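Fibronectin type III domain-containing protein (Simiduia agarivorans, PDB 6P2K) is a family 74 glycoside hydrolase, represented here by its propeller-bearing part, that probably cleaves the beta-1,4-glucan backbone of xyloglucan. Local coordinates at residues T4-L9 against W767-S772; T77-H82 against E96-S101; G295-D300 against F308-I313; S528-M533 against A567-K572. One frame throughout, in Å; residues are numbered along the deposited sequence.

How the contacts relate
From the N terminus, residues 4-9 pair at once with 767-772 near the other end of the chain. Contact 1 therefore closes the outermost loop, and contacts 2, 3 and 4 all fall within it. These three follow one another in series, and none crosses another. Contact 2 sets the hairpin turn after strand 72-77 against the link into strand 102-108. Contact 3 pairs the strands of hairpin 292-300/304-314, its centre about 57 Å from that of contact 4. Contact 4 repeats the theme of contact 2, placing the turn after strand 524-528 against the start of strand 567-575. Pairing within sheets thus belongs to contacts 1 and 3, joining of neighbouring sheets to contacts 2 and 4.

Contact 1: residues T4-L9 against W767-S772; sequences TVWQPL and WRRSIS
Arg769 lays CB over one face of the Trp6 indole, 3.5 Å from the centroid of the six-membered ring and only 6° off its normal; farther out, Arg769 CD comes within 3.6 Å of Trp6 CE2. Over one face of Trp767 lies Pro8, whose CB is 3.6 Å from the six-membered centroid. The Arg768 guanidinium is met at its edge: NE gives a hydrogen bond to Gln7 OE1 at 3.2 Å, nearly in the guanidinium plane but 53° out of the amide plane. Strand 7-8 adds to the edge of strand 765-770 in a four-stranded blade, consistent with a Velcro-like propeller closure in which the N terminus completes a blade built from the C-terminal part of this chain. Gln7 and Arg768 are the hydrogen-bonded antiparallel pair (Gln7 N to Arg768 O 2.8 Å, Arg768 N to Gln7 O 2.9 Å); Pro8 and Trp767 form the adjoining non-hydrogen-bonded pair. The polar ends are held from nearby: Trp6 NE1 by Ile734 O, Arg769 NH2 by Asp736, and Arg768 NH1 by Asp751 and Tyr758.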
loop_
_atom_site.group_PDB
_atom_site.type_symbol
_atom_site.label_atom_id
_atom_site.label_comp_id
_atom_site.label_asym_id
_atom_site.label_seq_id
_atom_site.Cartn_x
_atom_site.Cartn_y
_atom_site.Cartn_z
ATOM N N THR B 4 -19.552 -38.461 24.437
ATOM C CA THR B 4 -18.485 -37.699 25.067
ATOM C C THR B 4 -19.039 -36.425 25.691
ATOM O O THR B 4 -20.002 -35.835 25.193
ATOM C CB THR B 4 -17.391 -37.336 24.058
ATOM O OG1 THR B 4 -17.813 -36.206 23.285
ATOM C CG2 THR B 4 -17.108 -38.506 23.129
ATOM N N VAL B 5 -18.418 -36.008 26.793
ATOM C CA VAL B 5 -18.774 -34.773 27.488
ATOM C C VAL B 5 -17.666 -33.733 27.358
ATOM O O VAL B 5 -17.885 -32.642 26.829
ATOM C CB VAL B 5 -19.115 -35.044 28.970
ATOM C CG1 VAL B 5 -19.849 -33.854 29.566
ATOM C CG2 VAL B 5 -19.946 -36.311 29.096
ATOM N N TRP B 6 -16.468 -34.051 27.841
ATOM C CA TRP B 6 -15.330 -33.155 27.700
ATOM C C TRP B 6 -14.781 -33.235 26.281
ATOM O O TRP B 6 -14.593 -34.328 25.737
ATOM C CB TRP B 6 -14.248 -33.505 28.718
ATOM C CG TRP B 6 -14.570 -33.018 30.098
ATOM C CD1 TRP B 6 -15.204 -33.711 31.085
ATOM C CD2 TRP B 6 -14.276 -31.726 30.637
ATOM N NE1 TRP B 6 -15.323 -32.929 32.209
ATOM C CE2 TRP B 6 -14.760 -31.705 31.960
ATOM C CE3 TRP B 6 -13.648 -30.582 30.132
ATOM C CZ2 TRP B 6 -14.633 -30.589 32.782
ATOM C CZ3 TRP B 6 -13.528 -29.474 30.950
ATOM C CH2 TRP B 6 -14.017 -29.486 32.259
ATOM N N GLN B 7 -14.521 -32.074 25.688
ATOM C CA GLN B 7 -14.165 -31.968 24.281
ATOM C C GLN B 7 -12.737 -31.463 24.155
ATOM O O GLN B 7 -12.450 -30.331 24.585
ATOM C CB GLN B 7 -15.134 -31.026 23.565
ATOM C CG GLN B 7 -14.909 -30.889 22.072
ATOM C CD GLN B 7 -16.085 -30.218 21.378
ATOM O OE1 GLN B 7 -16.862 -29.495 22.008
ATOM N NE2 GLN B 7 -16.223 -30.459 20.079
ATOM N N PRO B 8 -11.818 -32.242 23.588
ATOM C CA PRO B 8 -10.435 -31.781 23.451
ATOM C C PRO B 8 -10.275 -30.802 22.299
ATOM O O PRO B 8 -10.928 -30.912 21.260
ATOM C CB PRO B 8 -9.659 -33.074 23.179
ATOM C CG PRO B 8 -10.644 -33.947 22.478
ATOM C CD PRO B 8 -12.004 -33.606 23.062
ATOM N N LEU B 9 -9.377 -29.832 22.501
ATOM C CA LEU B 9 -9.074 -28.795 21.508
ATOM C C LEU B 9 -7.552 -28.670 21.441
ATOM O O LEU B 9 -6.964 -27.812 22.102
ATOM C CB LEU B 9 -9.749 -27.462 21.880
ATOM C CG LEU B 9 -11.265 -27.480 22.106
ATOM C CD1 LEU B 9 -11.726 -26.188 22.765
ATOM C CD2 LEU B 9 -12.013 -27.714 20.800
ATOM N N TRP B 767 -9.164 -28.561 27.144
ATOM C CA TRP B 767 -10.448 -29.238 27.052
ATOM C C TRP B 767 -11.554 -28.245 27.376
ATOM O O TRP B 767 -11.344 -27.291 28.131
ATOM C CB TRP B 767 -10.531 -30.430 28.019
ATOM C CG TRP B 767 -9.487 -31.470 27.785
ATOM C CD1 TRP B 767 -8.161 -31.386 28.089
ATOM C CD2 TRP B 767 -9.684 -32.761 27.199
ATOM N NE1 TRP B 767 -7.517 -32.542 27.724
ATOM C CE2 TRP B 767 -8.431 -33.403 27.176
ATOM C CE3 TRP B 767 -10.799 -33.435 26.689
ATOM C CZ2 TRP B 767 -8.261 -34.690 26.665
ATOM C CZ3 TRP B 767 -10.629 -34.708 26.182
ATOM C CH2 TRP B 767 -9.370 -35.324 26.176
ATOM N N ARG B 768 -12.739 -28.481 26.814
ATOM C CA ARG B 768 -13.894 -27.648 27.106
ATOM C C ARG B 768 -15.124 -28.514 27.343
ATOM O O ARG B 768 -15.250 -29.620 26.808
ATOM C CB ARG B 768 -14.164 -26.632 25.988
ATOM C CG ARG B 768 -14.989 -27.155 24.834
ATOM C CD ARG B 768 -15.398 -26.024 23.909
ATOM N NE ARG B 768 -16.311 -26.485 22.873
ATOM C CZ ARG B 768 -16.869 -25.697 21.960
ATOM N NH1 ARG B 768 -16.603 -24.397 21.950
ATOM N NH2 ARG B 768 -17.694 -26.211 21.058
ATOM N N ARG B 769 -16.032 -27.987 28.159
ATOM C CA ARG B 769 -17.235 -28.691 28.570
ATOM C C ARG B 769 -18.411 -27.731 28.527
ATOM O O ARG B 769 -18.288 -26.568 28.923
ATOM C CB ARG B 769 -17.082 -29.269 29.987
ATOM C CG ARG B 769 -18.244 -30.142 30.438
ATOM C CD ARG B 769 -18.172 -30.448 31.923
ATOM N NE ARG B 769 -19.118 -31.489 32.313
ATOM C CZ ARG B 769 -20.398 -31.267 32.593
ATOM N NH1 ARG B 769 -20.887 -30.037 32.525
ATOM N NH2 ARG B 769 -21.189 -32.271 32.940
ATOM N N SER B 770 -19.546 -28.220 28.035
ATOM C CA SER B 770 -20.777 -27.446 28.076
ATOM C C SER B 770 -21.289 -27.358 29.509
ATOM O O SER B 770 -21.222 -28.328 30.268
ATOM C CB SER B 770 -21.832 -28.084 27.175
ATOM O OG SER B 770 -22.751 -27.116 26.707
ATOM N N ILE B 771 -21.791 -26.184 29.882
ATOM C CA ILE B 771 -22.265 -25.914 31.237
ATOM C C ILE B 771 -23.734 -25.519 31.153
ATOM O O ILE B 771 -24.077 -24.528 30.498
ATOM C CB ILE B 771 -21.443 -24.810 31.921
ATOM C CG1 ILE B 771 -19.969 -25.219 32.025
ATOM C CG2 ILE B 771 -22.017 -24.490 33.293
ATOM C CD1 ILE B 771 -19.715 -26.383 32.952
ATOM N N SER B 772 -24.593 -26.281 31.817
ATOM C CA SER B 772 -26.028 -26.055 31.754
ATOM C C SER B 772 -26.513 -25.277 32.972
ATOM O O SER B 772 -25.893 -25.289 34.040
ATOM C CB SER B 772 -26.784 -27.383 31.645
ATOM O OG SER B 772 -26.422 -28.268 32.689
HETATM O O HOH W 1 -19.636 -30.845 26.819
#

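Contact 2: residues T77-H82 against E96-S101; sequences TLYGLH and ETENKS
Tyr79 has CG anti to its backbone N (chi1 -159°), and its ring lies against the backbone of Asn99, whose N stands 3.7 Å above the plane, over the ring centre. Thr97 OG1 sits between backbone N and carbonyl carbon (chi1 69°), where it accepts a hydrogen bond from Leu81 N at 2.9 Å. In this propeller two beta turns pack together: the type I turn Thr77-Gly80, which joins two strands of one blade, and the type II turn Thr97-Lys100, on the link to the next blade. Asn99 N, besides facing the ring, gives a hydrogen bond to Tyr79 O at 2.9 Å, approaching from above the carbonyl plane. Within the first turn, Thr77 OG1 accepts from Tyr79 N, an ST turn, and donates to Gly80 O, which also takes Thr77 N and, weakly, His82 ND1. Ser101 OG, bonded to Gly120 O, touches Leu78 CD1, and the Leu78 side chain comes about 6 Å from that of the zinc ligand Asp124. With no side chain at Gly80 the backbones close up, its CA reaching Lys100 O at 3.0 Å and Thr97 O at 3.2 Å.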
loop_
_atom_site.group_PDB
_atom_site.type_symbol
_atom_site.label_atom_id
_atom_site.label_comp_id
_atom_site.label_asym_id
_atom_site.label_seq_id
_atom_site.Cartn_x
_atom_site.Cartn_y
_atom_site.Cartn_z
ATOM N N THR B 77 4.853 -49.167 34.311
ATOM C CA THR B 77 4.738 -47.778 34.740
ATOM C C THR B 77 5.693 -47.504 35.897
ATOM O O THR B 77 6.387 -48.393 36.396
ATOM C CB THR B 77 3.306 -47.434 35.160
ATOM O OG1 THR B 77 3.009 -48.061 36.413
ATOM C CG2 THR B 77 2.311 -47.899 34.114
ATOM N N LEU B 78 5.704 -46.240 36.325
ATOM C CA LEU B 78 6.560 -45.830 37.430
ATOM C C LEU B 78 6.168 -46.518 38.730
ATOM O O LEU B 78 7.006 -46.674 39.625
ATOM C CB LEU B 78 6.505 -44.310 37.586
ATOM C CG LEU B 78 7.403 -43.638 38.626
ATOM C CD1 LEU B 78 8.872 -43.913 38.334
ATOM C CD2 LEU B 78 7.131 -42.141 38.678
ATOM N N TYR B 79 4.910 -46.942 38.855
ATOM C CA TYR B 79 4.445 -47.621 40.058
ATOM C C TYR B 79 4.310 -49.128 39.880
ATOM O O TYR B 79 3.860 -49.812 40.806
ATOM C CB TYR B 79 3.112 -47.033 40.528
ATOM C CG TYR B 79 2.820 -47.316 41.988
ATOM C CD1 TYR B 79 3.602 -46.761 42.992
ATOM C CD2 TYR B 79 1.773 -48.149 42.363
ATOM C CE1 TYR B 79 3.346 -47.020 44.331
ATOM C CE2 TYR B 79 1.509 -48.415 43.702
ATOM C CZ TYR B 79 2.300 -47.847 44.680
ATOM O OH TYR B 79 2.046 -48.102 46.010
ATOM N N GLY B 80 4.684 -49.669 38.727
ATOM C CA GLY B 80 4.735 -51.104 38.559
ATOM C C GLY B 80 3.988 -51.574 37.333
ATOM O O GLY B 80 3.374 -50.801 36.598
ATOM N N LEU B 81 4.047 -52.886 37.125
ATOM C CA LEU B 81 3.435 -53.509 35.963
ATOM C C LEU B 81 1.917 -53.550 36.104
ATOM O O LEU B 81 1.384 -53.773 37.194
ATOM C CB LEU B 81 3.987 -54.926 35.791
ATOM C CG LEU B 81 3.907 -55.633 34.439
ATOM C CD1 LEU B 81 4.789 -54.944 33.414
ATOM C CD2 LEU B 81 4.319 -57.083 34.610
ATOM N N HIS B 82 1.224 -53.320 34.992
ATOM C CA HIS B 82 -0.210 -53.536 34.887
ATOM C C HIS B 82 -0.471 -54.649 33.881
ATOM O O HIS B 82 0.332 -54.895 32.978
ATOM C CB HIS B 82 -0.953 -52.264 34.447
ATOM C CG HIS B 82 -0.870 -51.137 35.428
ATOM N ND1 HIS B 82 0.323 -50.545 35.783
ATOM C CD2 HIS B 82 -1.834 -50.481 36.116
ATOM C CE1 HIS B 82 0.091 -49.578 36.653
ATOM N NE2 HIS B 82 -1.211 -49.518 36.872
ATOM N N GLU B 96 3.025 -58.052 42.774
ATOM C CA GLU B 96 4.435 -58.265 43.075
ATOM C C GLU B 96 5.297 -57.095 42.624
ATOM O O GLU B 96 6.382 -56.880 43.176
ATOM C CB GLU B 96 4.924 -59.561 42.428
ATOM C CG GLU B 96 4.219 -60.803 42.938
ATOM C CD GLU B 96 3.209 -61.346 41.948
ATOM O OE1 GLU B 96 3.204 -62.573 41.728
ATOM O OE2 GLU B 96 2.425 -60.548 41.388
ATOM N N THR B 97 4.838 -56.330 41.638
ATOM C CA THR B 97 5.596 -55.204 41.114
ATOM C C THR B 97 5.104 -53.862 41.641
ATOM O O THR B 97 5.489 -52.820 41.101
ATOM C CB THR B 97 5.556 -55.209 39.584
ATOM O OG1 THR B 97 4.229 -54.907 39.131
ATOM C CG2 THR B 97 5.974 -56.570 39.046
ATOM N N GLU B 98 4.260 -53.862 42.671
ATOM C CA GLU B 98 3.780 -52.614 43.250
ATOM C C GLU B 98 4.953 -51.775 43.733
ATOM O O GLU B 98 5.866 -52.288 44.386
ATOM C CB GLU B 98 2.821 -52.895 44.408
ATOM C CG GLU B 98 1.483 -53.459 43.962
ATOM C CD GLU B 98 0.348 -53.130 44.915
ATOM O OE1 GLU B 98 -0.515 -54.003 45.158
ATOM O OE2 GLU B 98 0.320 -51.988 45.419
ATOM N N ASN B 99 4.930 -50.483 43.403
ATOM C CA ASN B 99 5.987 -49.539 43.766
ATOM C C ASN B 99 7.321 -49.886 43.108
ATOM O O ASN B 99 8.382 -49.518 43.623
ATOM C CB ASN B 99 6.147 -49.449 45.292
ATOM C CG ASN B 99 6.617 -48.083 45.757
ATOM O OD1 ASN B 99 7.037 -47.251 44.953
ATOM N ND2 ASN B 99 6.549 -47.847 47.062
ATOM N N LYS B 100 7.291 -50.581 41.969
ATOM C CA LYS B 100 8.494 -51.022 41.265
ATOM C C LYS B 100 8.429 -50.541 39.820
ATOM O O LYS B 100 7.704 -51.119 39.008
ATOM C CB LYS B 100 8.630 -52.545 41.309
ATOM C CG LYS B 100 8.852 -53.135 42.691
ATOM C CD LYS B 100 10.106 -52.579 43.335
ATOM C CE LYS B 100 11.350 -53.062 42.605
ATOM N NZ LYS B 100 12.564 -53.018 43.466
ATOM N N SER B 101 9.196 -49.506 39.489
ATOM C CA SER B 101 9.185 -48.969 38.130
ATOM C C SER B 101 9.742 -49.986 37.140
ATOM O O SER B 101 10.862 -50.478 37.307
ATOM C CB SER B 101 9.998 -47.677 38.067
ATOM O OG SER B 101 9.842 -47.041 36.813
#

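Contact 3: residues G295-D300 against F308-I313; sequences GTFNWD and FYWEKI
Phe297 meets two aromatic neighbours across the strand pair. Its ring runs nearly parallel to that of Phe308 (planes at 6°) but is slid so far that the two barely overlap, centroids 5.3 Å apart; Phe297 CD2 instead rests 3.5 Å from Phe308 CB. Toward Trp310 it turns its edge, an offset edge-to-face pair with Phe297 CZ 3.6 Å from Trp310 CZ2. Gly295 brings its CA within 3.4 Å of Trp310 CE3, backbone packed directly on indole. On the other side of the sheet Thr296 CB lies over one face of Tyr309, the two side chains running side by side. Two backbone bonds set this register: Thr296 N to Tyr309 O at 2.9 Å, and Tyr309 N to Thr296 O at 3.1 Å. In the next shell, Val255 O takes Trp310 NE1, Lys280 NZ bonds Thr296 OG1, and Tyr224 meets the Phe297 ring. The ring of Tyr236 of the second subunit meets that of Tyr309 at an inclined angle, bringing the assembly interface to this face. Strands 292-300 and 304-314 are thus a beta hairpin with an aromatic cluster on one face, forming the last two strands of a four-stranded propeller blade.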
loop_
_atom_site.group_PDB
_atom_site.type_symbol
_atom_site.label_atom_id
_atom_site.label_comp_id
_atom_site.label_asym_id
_atom_site.label_seq_id
_atom_site.Cartn_x
_atom_site.Cartn_y
_atom_site.Cartn_z
ATOM N N GLY B 295 22.447 -49.104 10.482
ATOM C CA GLY B 295 23.756 -49.652 10.184
ATOM C C GLY B 295 23.642 -51.027 9.558
ATOM O O GLY B 295 22.748 -51.805 9.896
ATOM N N THR B 296 24.553 -51.322 8.636
ATOM C CA THR B 296 24.618 -52.615 7.972
ATOM C C THR B 296 25.923 -53.293 8.357
ATOM O O THR B 296 26.998 -52.708 8.201
ATOM C CB THR B 296 24.521 -52.464 6.451
ATOM O OG1 THR B 296 23.362 -51.690 6.123
ATOM C CG2 THR B 296 24.418 -53.828 5.782
ATOM N N PHE B 297 25.828 -54.518 8.868
ATOM C CA PHE B 297 26.986 -55.279 9.320
ATOM C C PHE B 297 27.033 -56.595 8.560
ATOM O O PHE B 297 26.129 -57.426 8.697
ATOM C CB PHE B 297 26.932 -55.527 10.830
ATOM C CG PHE B 297 27.049 -54.276 11.654
ATOM C CD1 PHE B 297 25.970 -53.416 11.790
ATOM C CD2 PHE B 297 28.234 -53.959 12.292
ATOM C CE1 PHE B 297 26.071 -52.263 12.542
ATOM C CE2 PHE B 297 28.342 -52.807 13.050
ATOM C CZ PHE B 297 27.256 -51.958 13.174
ATOM N N ASN B 298 28.081 -56.782 7.764
ATOM C CA ASN B 298 28.245 -57.972 6.936
ATOM C C ASN B 298 29.305 -58.864 7.579
ATOM O O ASN B 298 30.507 -58.600 7.470
ATOM C CB ASN B 298 28.614 -57.587 5.508
ATOM C CG ASN B 298 27.526 -56.774 4.830
ATOM O OD1 ASN B 298 26.344 -57.103 4.924
ATOM N ND2 ASN B 298 27.918 -55.709 4.140
ATOM N N TRP B 299 28.844 -59.912 8.254
ATOM C CA TRP B 299 29.706 -60.899 8.881
ATOM C C TRP B 299 29.933 -62.062 7.933
ATOM O O TRP B 299 29.095 -62.375 7.083
ATOM C CB TRP B 299 29.084 -61.413 10.181
ATOM C CG TRP B 299 28.873 -60.340 11.183
ATOM C CD1 TRP B 299 27.838 -59.454 11.229
ATOM C CD2 TRP B 299 29.724 -60.024 12.290
ATOM N NE1 TRP B 299 27.990 -58.605 12.298
ATOM C CE2 TRP B 299 29.139 -58.937 12.967
ATOM C CE3 TRP B 299 30.921 -60.556 12.775
ATOM C CZ2 TRP B 299 29.714 -58.367 14.100
ATOM C CZ3 TRP B 299 31.488 -59.993 13.904
ATOM C CH2 TRP B 299 30.883 -58.910 14.554
ATOM N N ASP B 300 31.086 -62.693 8.073
ATOM C CA ASP B 300 31.311 -63.962 7.413
ATOM C C ASP B 300 31.442 -65.058 8.464
ATOM O O ASP B 300 31.685 -64.802 9.648
ATOM C CB ASP B 300 32.521 -63.890 6.469
ATOM C CG ASP B 300 33.851 -64.098 7.174
ATOM O OD1 ASP B 300 33.995 -63.688 8.349
ATOM O OD2 ASP B 300 34.766 -64.655 6.524
ATOM N N PHE B 308 31.254 -52.759 7.639
ATOM C CA PHE B 308 30.044 -52.183 8.202
ATOM C C PHE B 308 29.985 -50.710 7.830
ATOM O O PHE B 308 31.017 -50.072 7.604
ATOM C CB PHE B 308 29.978 -52.359 9.726
ATOM C CG PHE B 308 30.864 -51.412 10.494
ATOM C CD1 PHE B 308 32.169 -51.758 10.797
ATOM C CD2 PHE B 308 30.384 -50.182 10.926
ATOM C CE1 PHE B 308 32.985 -50.892 11.507
ATOM C CE2 PHE B 308 31.196 -49.314 11.630
ATOM C CZ PHE B 308 32.497 -49.670 11.922
ATOM N N TYR B 309 28.765 -50.179 7.774
ATOM C CA TYR B 309 28.568 -48.761 7.519
ATOM C C TYR B 309 27.278 -48.301 8.182
ATOM O O TYR B 309 26.350 -49.089 8.387
ATOM C CB TYR B 309 28.538 -48.443 6.016
ATOM C CG TYR B 309 27.482 -49.180 5.216
ATOM C CD1 TYR B 309 27.683 -50.491 4.803
ATOM C CD2 TYR B 309 26.294 -48.554 4.854
ATOM C CE1 TYR B 309 26.724 -51.164 4.063
ATOM C CE2 TYR B 309 25.330 -49.218 4.116
ATOM C CZ TYR B 309 25.550 -50.522 3.723
ATOM O OH TYR B 309 24.592 -51.187 2.988
ATOM N N TRP B 310 27.242 -47.017 8.529
ATOM C CA TRP B 310 26.069 -46.380 9.106
ATOM C C TRP B 310 25.485 -45.395 8.105
ATOM O O TRP B 310 26.222 -44.683 7.416
ATOM C CB TRP B 310 26.411 -45.651 10.407
ATOM C CG TRP B 310 26.784 -46.556 11.538
ATOM C CD1 TRP B 310 28.043 -46.876 11.948
ATOM C CD2 TRP B 310 25.887 -47.246 12.417
ATOM N NE1 TRP B 310 27.988 -47.730 13.023
ATOM C CE2 TRP B 310 26.675 -47.971 13.331
ATOM C CE3 TRP B 310 24.496 -47.321 12.520
ATOM C CZ2 TRP B 310 26.117 -48.763 14.335
ATOM C CZ3 TRP B 310 23.944 -48.110 13.514
ATOM C CH2 TRP B 310 24.752 -48.819 14.408
ATOM N N GLU B 311 24.160 -45.355 8.028
ATOM C CA GLU B 311 23.456 -44.476 7.109
ATOM C C GLU B 311 22.328 -43.781 7.853
ATOM O O GLU B 311 21.617 -44.409 8.643
ATOM C CB GLU B 311 22.901 -45.259 5.916
ATOM C CG GLU B 311 21.905 -44.500 5.062
ATOM C CD GLU B 311 21.286 -45.374 3.991
ATOM O OE1 GLU B 311 20.630 -44.830 3.077
ATOM O OE2 GLU B 311 21.456 -46.610 4.063
ATOM N N LYS B 312 22.173 -42.482 7.612
ATOM C CA LYS B 312 21.063 -41.735 8.190
ATOM C C LYS B 312 19.821 -41.996 7.351
ATOM O O LYS B 312 19.752 -41.592 6.188
ATOM C CB LYS B 312 21.387 -40.245 8.251
ATOM C CG LYS B 312 22.144 -39.834 9.501
ATOM C CD LYS B 312 21.958 -38.361 9.810
ATOM C CE LYS B 312 23.009 -37.881 10.798
ATOM N NZ LYS B 312 22.822 -36.445 11.156
ATOM N N ILE B 313 18.840 -42.691 7.934
ATOM C CA ILE B 313 17.574 -42.922 7.242
ATOM C C ILE B 313 16.550 -41.846 7.558
ATOM O O ILE B 313 15.463 -41.839 6.957
ATOM C CB ILE B 313 17.017 -44.317 7.586
ATOM C CG1 ILE B 313 16.758 -44.437 9.089
ATOM C CG2 ILE B 313 17.988 -45.396 7.131
ATOM C CD1 ILE B 313 15.877 -45.612 9.456
HETATM O O HOH W 2 25.644 -54.323 2.576
#

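Contact 4: residues S528-M533 against A567-K572; sequences SSNYGM and ARIARK
Arg568 reaches across to Asn530 along much of its length. CB starts 3.8 Å from Asn530 ND2, CD passes the same amide nitrogen, and a bend at chi3 (72°) brings NE to 3.6 Å from it while NE donates to Gly560 O. At CZ, Asn530 ND2 stands over the centre of the guanidinium face, the amide plane turned 67° from it, so the two flat groups are not stacked in parallel. NH1 goes to Asn563 OD1, and NH2, at the tip, gives a hydrogen bond to Asn530 O at 3.1 Å and touches Asn530 CB at 3.5 Å. The return bond is from backbone: Asn530 N to Arg568 O, 2.7 Å and nearly straight. Ser529 OG, hydrogen-bonded to Val510 O, is also linked by a water to Ala570 N, and Ile569 CG2 touches it. The turn carries a classic beta bulge, with Tyr531 and Gly532 both facing Ser528, and it fastens one propeller blade to the first strand of the next. The Arg568 side chain lies about 4 Å from that of Asp566, which binds zinc with Glu559 and Asp562; its positive charge would probably add to the zinc in favouring the ionised form of Asp566 and, farther off, Asp562.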
loop_
_atom_site.group_PDB
_atom_site.type_symbol
_atom_site.label_atom_id
_atom_site.label_comp_id
_atom_site.label_asym_id
_atom_site.label_seq_id
_atom_site.Cartn_x
_atom_site.Cartn_y
_atom_site.Cartn_z
ATOM N N SER B 528 5.505 -8.684 37.837
ATOM C CA SER B 528 6.851 -9.137 37.511
ATOM C C SER B 528 7.449 -9.791 38.752
ATOM O O SER B 528 7.666 -9.124 39.767
ATOM C CB SER B 528 7.707 -7.965 37.033
ATOM O OG SER B 528 8.964 -8.411 36.565
ATOM N N SER B 529 7.711 -11.094 38.667
ATOM C CA SER B 529 8.136 -11.872 39.825
ATOM C C SER B 529 9.363 -11.261 40.485
ATOM O O SER B 529 10.383 -11.017 39.832
ATOM C CB SER B 529 8.424 -13.317 39.409
ATOM O OG SER B 529 7.222 -13.994 39.090
ATOM N N ASN B 530 9.235 -11.001 41.789
ATOM C CA ASN B 530 10.270 -10.429 42.648
ATOM C C ASN B 530 10.552 -8.964 42.350
ATOM O O ASN B 530 11.572 -8.428 42.797
ATOM C CB ASN B 530 11.570 -11.240 42.586
ATOM C CG ASN B 530 11.387 -12.656 43.090
ATOM O OD1 ASN B 530 11.725 -13.623 42.405
ATOM N ND2 ASN B 530 10.833 -12.787 44.290
ATOM N N TYR B 531 9.665 -8.291 41.622
ATOM C CA TYR B 531 9.797 -6.855 41.395
ATOM C C TYR B 531 8.562 -6.080 41.823
ATOM O O TYR B 531 8.679 -5.127 42.600
ATOM C CB TYR B 531 10.116 -6.581 39.917
ATOM C CG TYR B 531 11.521 -6.976 39.535
ATOM C CD1 TYR B 531 12.581 -6.097 39.705
ATOM C CD2 TYR B 531 11.792 -8.235 39.017
ATOM C CE1 TYR B 531 13.874 -6.455 39.364
ATOM C CE2 TYR B 531 13.082 -8.607 38.675
ATOM C CZ TYR B 531 14.119 -7.714 38.850
ATOM O OH TYR B 531 15.401 -8.083 38.506
ATOM N N GLY B 532 7.384 -6.454 41.346
ATOM C CA GLY B 532 6.161 -5.804 41.767
ATOM C C GLY B 532 5.117 -5.841 40.667
ATOM O O GLY B 532 5.268 -6.529 39.660
ATOM N N MET B 533 4.046 -5.083 40.886
ATOM C CA MET B 533 2.922 -5.044 39.962
ATOM C C MET B 533 2.980 -3.791 39.102
ATOM O O MET B 533 3.229 -2.688 39.601
ATOM C CB MET B 533 1.585 -5.094 40.699
ATOM C CG MET B 533 0.405 -5.289 39.753
ATOM S SD MET B 533 -1.131 -5.714 40.585
ATOM C CE MET B 533 -0.925 -7.480 40.783
ATOM N N ALA B 567 4.201 -8.734 48.966
ATOM C CA ALA B 567 3.936 -9.803 48.017
ATOM C C ALA B 567 4.938 -9.696 46.873
ATOM O O ALA B 567 5.177 -8.605 46.352
ATOM C CB ALA B 567 2.508 -9.699 47.488
ATOM N N ARG B 568 5.539 -10.822 46.486
ATOM C CA ARG B 568 6.620 -10.792 45.511
ATOM C C ARG B 568 6.360 -11.602 44.250
ATOM O O ARG B 568 7.045 -11.372 43.247
ATOM C CB ARG B 568 7.932 -11.275 46.151
ATOM C CG ARG B 568 8.404 -10.388 47.299
ATOM C CD ARG B 568 9.897 -10.547 47.565
ATOM N NE ARG B 568 10.719 -9.940 46.519
ATOM C CZ ARG B 568 12.035 -10.105 46.414
ATOM N NH1 ARG B 568 12.682 -10.857 47.295
ATOM N NH2 ARG B 568 12.707 -9.515 45.435
ATOM N N ILE B 569 5.410 -12.534 44.262
ATOM C CA ILE B 569 5.041 -13.310 43.082
ATOM C C ILE B 569 3.529 -13.463 43.072
ATOM O O ILE B 569 2.921 -13.740 44.111
ATOM C CB ILE B 569 5.722 -14.695 43.064
ATOM C CG1 ILE B 569 7.243 -14.559 43.099
ATOM C CG2 ILE B 569 5.301 -15.486 41.839
ATOM C CD1 ILE B 569 7.962 -15.848 43.450
ATOM N N ALA B 570 2.919 -13.284 41.903
ATOM C CA ALA B 570 1.480 -13.453 41.742
ATOM C C ALA B 570 1.200 -14.659 40.859
ATOM O O ALA B 570 1.821 -14.821 39.806
ATOM C CB ALA B 570 0.837 -12.203 41.137
ATOM N N ARG B 571 0.263 -15.502 41.290
ATOM C CA ARG B 571 -0.183 -16.619 40.470
ATOM C C ARG B 571 -1.385 -16.258 39.608
ATOM O O ARG B 571 -1.498 -16.743 38.478
ATOM C CB ARG B 571 -0.513 -17.823 41.359
ATOM C CG ARG B 571 -1.174 -18.993 40.633
ATOM C CD ARG B 571 -0.232 -19.655 39.640
ATOM N NE ARG B 571 -0.801 -20.888 39.098
ATOM C CZ ARG B 571 -1.672 -20.930 38.094
ATOM N NH1 ARG B 571 -2.074 -19.804 37.514
ATOM N NH2 ARG B 571 -2.139 -22.098 37.671
ATOM N N LYS B 572 -2.275 -15.406 40.109
ATOM C CA LYS B 572 -3.416 -14.944 39.336
ATOM C C LYS B 572 -3.773 -13.533 39.777
ATOM O O LYS B 572 -3.782 -13.234 40.974
ATOM C CB LYS B 572 -4.628 -15.869 39.504
ATOM C CG LYS B 572 -5.903 -15.307 38.900
ATOM C CD LYS B 572 -6.791 -16.389 38.317
ATOM C CE LYS B 572 -7.928 -15.774 37.512
ATOM N NZ LYS B 572 -9.037 -16.742 37.298
HETATM O O HOH W 3 4.813 -12.749 39.392
#